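Local coordinates for protein retinoic acid receptor (Platynereis dumerilii, PDB 6EU9) that probably acts as a ligand-regulated transcription factor that senses retinoic acid, all-trans retinoic acid being held in its ligand-binding domain, at residues A[69-72]-A[78-81]; A[152-157]-A[175-180]. All coordinates share one frame; numbering follows the deposited sequence.

Interaction 1. Residues A[69-72]-A[78-81]; sequences PVFT and DQIT
Gln79 lays CB and CG against the Phe71 ring, then turns its amide past the Phe71 backbone, and its side chain can be followed outward from the helix. Gln79 CB meets the far end of the ring, 3.2 Å from Phe71 CZ. Gln79 CG comes next, over one face and offset toward the rim; it stands 3.9 Å from the centroid of the Phe71 ring, 24° off the normal, a CH-pi contact. CD sits near the carbonyl oxygen of Phe71, and OE1 near Phe71 CE2. The amide plane is turned 78° to the ring, so the two groups do not stack. Gln79 NE2 passes 3.5 Å from Thr72 O without bonding to it, and donates instead to the backbone oxygen of Leu74. Phe71 reaches the helix because its CG is anti to the backbone N (chi1 174°), which brings the ring edge up to Gln79 O, lying in its plane. A glutamine suits this place: its methylenes cover an aromatic face while its amide ties down the turn before the helix. The sequence, with Phe71 followed by Leu74 and the Asp78-Gln79 pair, matches the signature motif of nuclear receptor ligand-binding domains.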
loop_
_atom_site.group_PDB
_atom_site.type_symbol
_atom_site.label_atom_id
_atom_site.label_comp_id
_atom_site.label_asym_id
_atom_site.label_seq_id
_atom_site.Cartn_x
_atom_site.Cartn_y
_atom_site.Cartn_z
ATOM N N PRO A 69 -1.801 -2.633 14.626
ATOM C CA PRO A 69 -2.152 -1.254 14.944
ATOM C C PRO A 69 -1.427 -0.281 14.064
ATOM O O PRO A 69 -0.272 -0.546 13.652
ATOM C CB PRO A 69 -1.686 -1.094 16.402
ATOM C CG PRO A 69 -1.718 -2.466 16.963
ATOM C CD PRO A 69 -1.742 -3.472 15.853
ATOM N N VAL A 70 -2.101 0.817 13.748
ATOM C CA VAL A 70 -1.486 2.023 13.195
ATOM C C VAL A 70 -1.034 1.902 11.755
ATOM O O VAL A 70 -1.212 2.848 10.982
ATOM C CB VAL A 70 -0.342 2.668 14.055
ATOM C CG1 VAL A 70 -0.920 3.616 15.078
ATOM C CG2 VAL A 70 0.594 1.682 14.725
ATOM N N PHE A 71 -0.460 0.764 11.388
ATOM C CA PHE A 71 0.071 0.609 10.044
ATOM C C PHE A 71 -0.995 0.869 8.971
ATOM O O PHE A 71 -0.768 1.488 8.004
ATOM C CB PHE A 71 0.795 -0.778 9.847
ATOM C CG PHE A 71 1.225 -1.040 8.423
ATOM C CD1 PHE A 71 2.352 -0.400 7.883
ATOM C CD2 PHE A 71 0.479 -1.873 7.579
ATOM C CE1 PHE A 71 2.678 -0.569 6.528
ATOM C CE2 PHE A 71 0.829 -2.059 6.241
ATOM C CZ PHE A 71 1.934 -1.428 5.717
ATOM N N THR A 72 -2.141 0.298 9.229
ATOM C CA THR A 72 -3.381 0.485 8.493
ATOM C C THR A 72 -3.854 1.926 8.396
ATOM O O THR A 72 -4.486 2.282 7.420
ATOM C CB THR A 72 -4.462 -0.426 9.119
ATOM O OG1 THR A 72 -4.299 -0.531 10.577
ATOM C CG2 THR A 72 -4.294 -1.830 8.475
ATOM N N ASP A 78 2.118 4.452 1.256
ATOM C CA ASP A 78 3.120 4.381 2.273
ATOM C C ASP A 78 3.174 2.999 2.878
ATOM O O ASP A 78 4.276 2.470 3.150
ATOM C CB ASP A 78 2.798 5.427 3.357
ATOM C CG ASP A 78 3.216 6.830 2.964
ATOM O OD1 ASP A 78 3.558 7.029 1.755
ATOM O OD2 ASP A 78 3.257 7.672 3.875
ATOM N N GLN A 79 1.986 2.369 3.033
ATOM C CA GLN A 79 1.969 0.955 3.409
ATOM C C GLN A 79 2.791 0.097 2.466
ATOM O O GLN A 79 3.612 -0.697 2.956
ATOM C CB GLN A 79 0.539 0.467 3.520
ATOM C CG GLN A 79 -0.234 1.184 4.602
ATOM C CD GLN A 79 -1.731 0.845 4.504
ATOM O OE1 GLN A 79 -2.037 -0.324 4.483
ATOM N NE2 GLN A 79 -2.684 1.867 4.418
ATOM N N ILE A 80 2.590 0.354 1.130
ATOM C CA ILE A 80 3.278 -0.393 0.096
ATOM C C ILE A 80 4.776 -0.124 0.129
ATOM O O ILE A 80 5.565 -1.045 0.102
ATOM C CB ILE A 80 2.679 -0.138 -1.305
ATOM C CG1 ILE A 80 1.299 -0.799 -1.365
ATOM C CG2 ILE A 80 3.471 -0.759 -2.453
ATOM C CD1 ILE A 80 0.506 -0.483 -2.610
ATOM N N THR A 81 5.137 1.147 0.168
ATOM C CA THR A 81 6.515 1.608 0.260
ATOM C C THR A 81 7.230 0.998 1.436
ATOM O O THR A 81 8.286 0.451 1.211
ATOM C CB THR A 81 6.537 3.136 0.383
ATOM O OG1 THR A 81 5.676 3.674 -0.625
ATOM C CG2 THR A 81 7.888 3.708 0.225
#

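Interaction 2. Residues A[152-157]-A[175-180]; sequences SLICLI and EPILET
Ile154 turns CG1 beside its backbone N (chi1 -73°) and extends onward to CD1; Ile177 likewise holds CG1 beside its own backbone N, which leaves its CG2 anti to that N and facing Ile154 CG1. The pair lies between helices 145-156 and 167-188, which run roughly antiparallel within the layered helical fold of the nuclear receptor ligand-binding domain. Over the short segments their axes run 152° apart and come within 9.9 Å, a spacing filled by branched aliphatic residues. The two isoleucine side chains run alongside in opposite senses, with Ile154 CG1 3.7 Å from Ile177 CG2. The tip of Ile154 goes further, its CD1 lying 3.6 Å from Leu178 CD2. One residue earlier, Leu153, whose CG is anti to the backbone N (chi1 -161°), meets Ile177 nearly perpendicularly and brings Leu153 CD2 3.8 Å from Ile177 CD1. With only an alanine here in place of Ile154, a gap is likely to open beside Ile177 CG2, and Leu178 CD2 would lose the methyl it packs on. Ile154 also rests on Leu203 and Leu178 on Leu200, both of helix 195-222, whereas Leu153 touches Ile15 of helix 6-22; the aliphatic layer thus continues into two other helices. Pro176, which has no N-H to give to the preceding turn, falls at a kink in helix 167-188. Its carbonyl oxygen accepts two bonds from Thr180, the backbone N and OG1 approaching from opposite faces of the carbonyl plane.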
loop_
_atom_site.group_PDB
_atom_site.type_symbol
_atom_site.label_atom_id
_atom_site.label_comp_id
_atom_site.label_asym_id
_atom_site.label_seq_id
_atom_site.Cartn_x
_atom_site.Cartn_y
_atom_site.Cartn_z
ATOM N N SER A 152 10.010 -5.992 14.585
ATOM C CA SER A 152 9.481 -6.081 13.229
ATOM C C SER A 152 8.636 -4.883 12.871
ATOM O O SER A 152 8.816 -4.318 11.802
ATOM C CB SER A 152 8.643 -7.313 13.064
ATOM O OG SER A 152 9.331 -8.436 13.691
ATOM N N LEU A 153 7.733 -4.449 13.757
ATOM C CA LEU A 153 6.907 -3.275 13.473
ATOM C C LEU A 153 7.749 -2.031 13.389
ATOM O O LEU A 153 7.434 -1.138 12.604
ATOM C CB LEU A 153 5.789 -3.105 14.533
ATOM C CG LEU A 153 4.588 -2.195 14.094
ATOM C CD1 LEU A 153 3.898 -2.795 12.909
ATOM C CD2 LEU A 153 3.576 -2.088 15.167
ATOM N N ILE A 154 8.769 -1.932 14.255
ATOM C CA ILE A 154 9.660 -0.791 14.269
ATOM C C ILE A 154 10.415 -0.700 12.959
ATOM O O ILE A 154 10.618 0.406 12.450
ATOM C CB ILE A 154 10.564 -0.794 15.500
ATOM C CG1 ILE A 154 9.766 -0.417 16.736
ATOM C CG2 ILE A 154 11.921 -0.014 15.354
ATOM C CD1 ILE A 154 10.502 -0.672 18.034
ATOM N N CYS A 155 10.780 -1.865 12.426
ATOM C CA CYS A 155 11.391 -1.943 11.092
ATOM C C CYS A 155 10.436 -1.485 10.055
ATOM O O CYS A 155 10.760 -0.640 9.244
ATOM C CB CYS A 155 11.735 -3.382 10.700
ATOM S SG CYS A 155 13.260 -3.922 11.387
ATOM N N LEU A 156 9.236 -2.014 10.160
ATOM C CA LEU A 156 8.123 -1.687 9.293
ATOM C C LEU A 156 7.823 -0.250 9.352
ATOM O O LEU A 156 7.746 0.357 8.265
ATOM C CB LEU A 156 6.903 -2.515 9.588
ATOM C CG LEU A 156 5.774 -2.389 8.584
ATOM C CD1 LEU A 156 6.184 -2.609 7.129
ATOM C CD2 LEU A 156 4.583 -3.212 8.980
ATOM N N ILE A 157 7.622 0.289 10.535
ATOM C CA ILE A 157 7.211 1.695 10.646
ATOM C C ILE A 157 8.401 2.602 10.757
ATOM O O ILE A 157 8.734 3.064 11.824
ATOM C CB ILE A 157 6.056 1.956 11.660
ATOM C CG1 ILE A 157 4.913 0.986 11.301
ATOM C CG2 ILE A 157 5.530 3.388 11.493
ATOM C CD1 ILE A 157 3.589 1.275 11.926
ATOM N N GLU A 175 7.092 6.329 17.198
ATOM C CA GLU A 175 7.618 6.713 18.565
ATOM C C GLU A 175 6.987 5.996 19.780
ATOM O O GLU A 175 7.700 5.612 20.679
ATOM C CB GLU A 175 7.569 8.232 18.793
ATOM C CG GLU A 175 8.210 8.990 17.671
ATOM C CD GLU A 175 8.354 10.449 18.016
ATOM O OE1 GLU A 175 7.269 11.025 18.275
ATOM O OE2 GLU A 175 9.506 10.979 18.059
ATOM N N PRO A 176 5.642 5.849 19.832
ATOM C CA PRO A 176 5.122 5.092 20.980
ATOM C C PRO A 176 5.634 3.651 21.034
ATOM O O PRO A 176 5.840 3.170 22.118
ATOM C CB PRO A 176 3.561 5.110 20.768
ATOM C CG PRO A 176 3.398 5.473 19.321
ATOM C CD PRO A 176 4.521 6.390 18.998
ATOM N N ILE A 177 5.811 2.989 19.903
ATOM C CA ILE A 177 6.303 1.595 19.874
ATOM C C ILE A 177 7.729 1.500 20.389
ATOM O O ILE A 177 8.098 0.562 21.059
ATOM C CB ILE A 177 6.261 0.974 18.472
ATOM C CG1 ILE A 177 4.932 1.351 17.788
ATOM C CG2 ILE A 177 6.517 -0.535 18.552
ATOM C CD1 ILE A 177 4.947 1.301 16.253
ATOM N N LEU A 178 8.523 2.498 20.079
ATOM C CA LEU A 178 9.833 2.626 20.609
ATOM C C LEU A 178 9.832 2.807 22.111
ATOM O O LEU A 178 10.582 2.137 22.829
ATOM C CB LEU A 178 10.525 3.802 19.956
ATOM C CG LEU A 178 10.858 3.520 18.490
ATOM C CD1 LEU A 178 11.061 4.815 17.704
ATOM C CD2 LEU A 178 12.053 2.520 18.493
ATOM N N GLU A 179 8.962 3.683 22.612
ATOM C CA GLU A 179 8.886 3.902 24.037
ATOM C C GLU A 179 8.414 2.625 24.741
ATOM O O GLU A 179 8.929 2.237 25.770
ATOM C CB GLU A 179 8.013 5.107 24.311
ATOM C CG GLU A 179 8.274 5.713 25.665
ATOM C CD GLU A 179 9.679 6.258 25.897
ATOM O OE1 GLU A 179 10.522 6.290 24.940
ATOM O OE2 GLU A 179 9.932 6.670 27.062
ATOM N N THR A 180 7.459 1.970 24.109
ATOM C CA THR A 180 6.885 0.729 24.618
ATOM C C THR A 180 7.911 -0.360 24.646
ATOM O O THR A 180 7.954 -1.116 25.630
ATOM C CB THR A 180 5.743 0.252 23.743
ATOM O OG1 THR A 180 4.866 1.366 23.610
ATOM C CG2 THR A 180 5.048 -0.827 24.379
#

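How the interactions relate
From the N terminus, the chain leaves helix 47-66 and enters the turn 69-72, where interaction 1 closes a short loop onto the first turns of helix 76-97. The chain then runs through helices and a small two-stranded sheet before helix 145-156 arrives, and interaction 2 closes a longer loop by joining its end to helix 167-188. The two loops follow in series and neither contains nor crosses the other. They meet in space, however: Phe71 packs on Leu156 and Ile157, and Val70 on Ile157. The turn 69-72 therefore joins helix 76-97 to the end of helix 145-156, which interaction 2 in turn ties to helix 167-188.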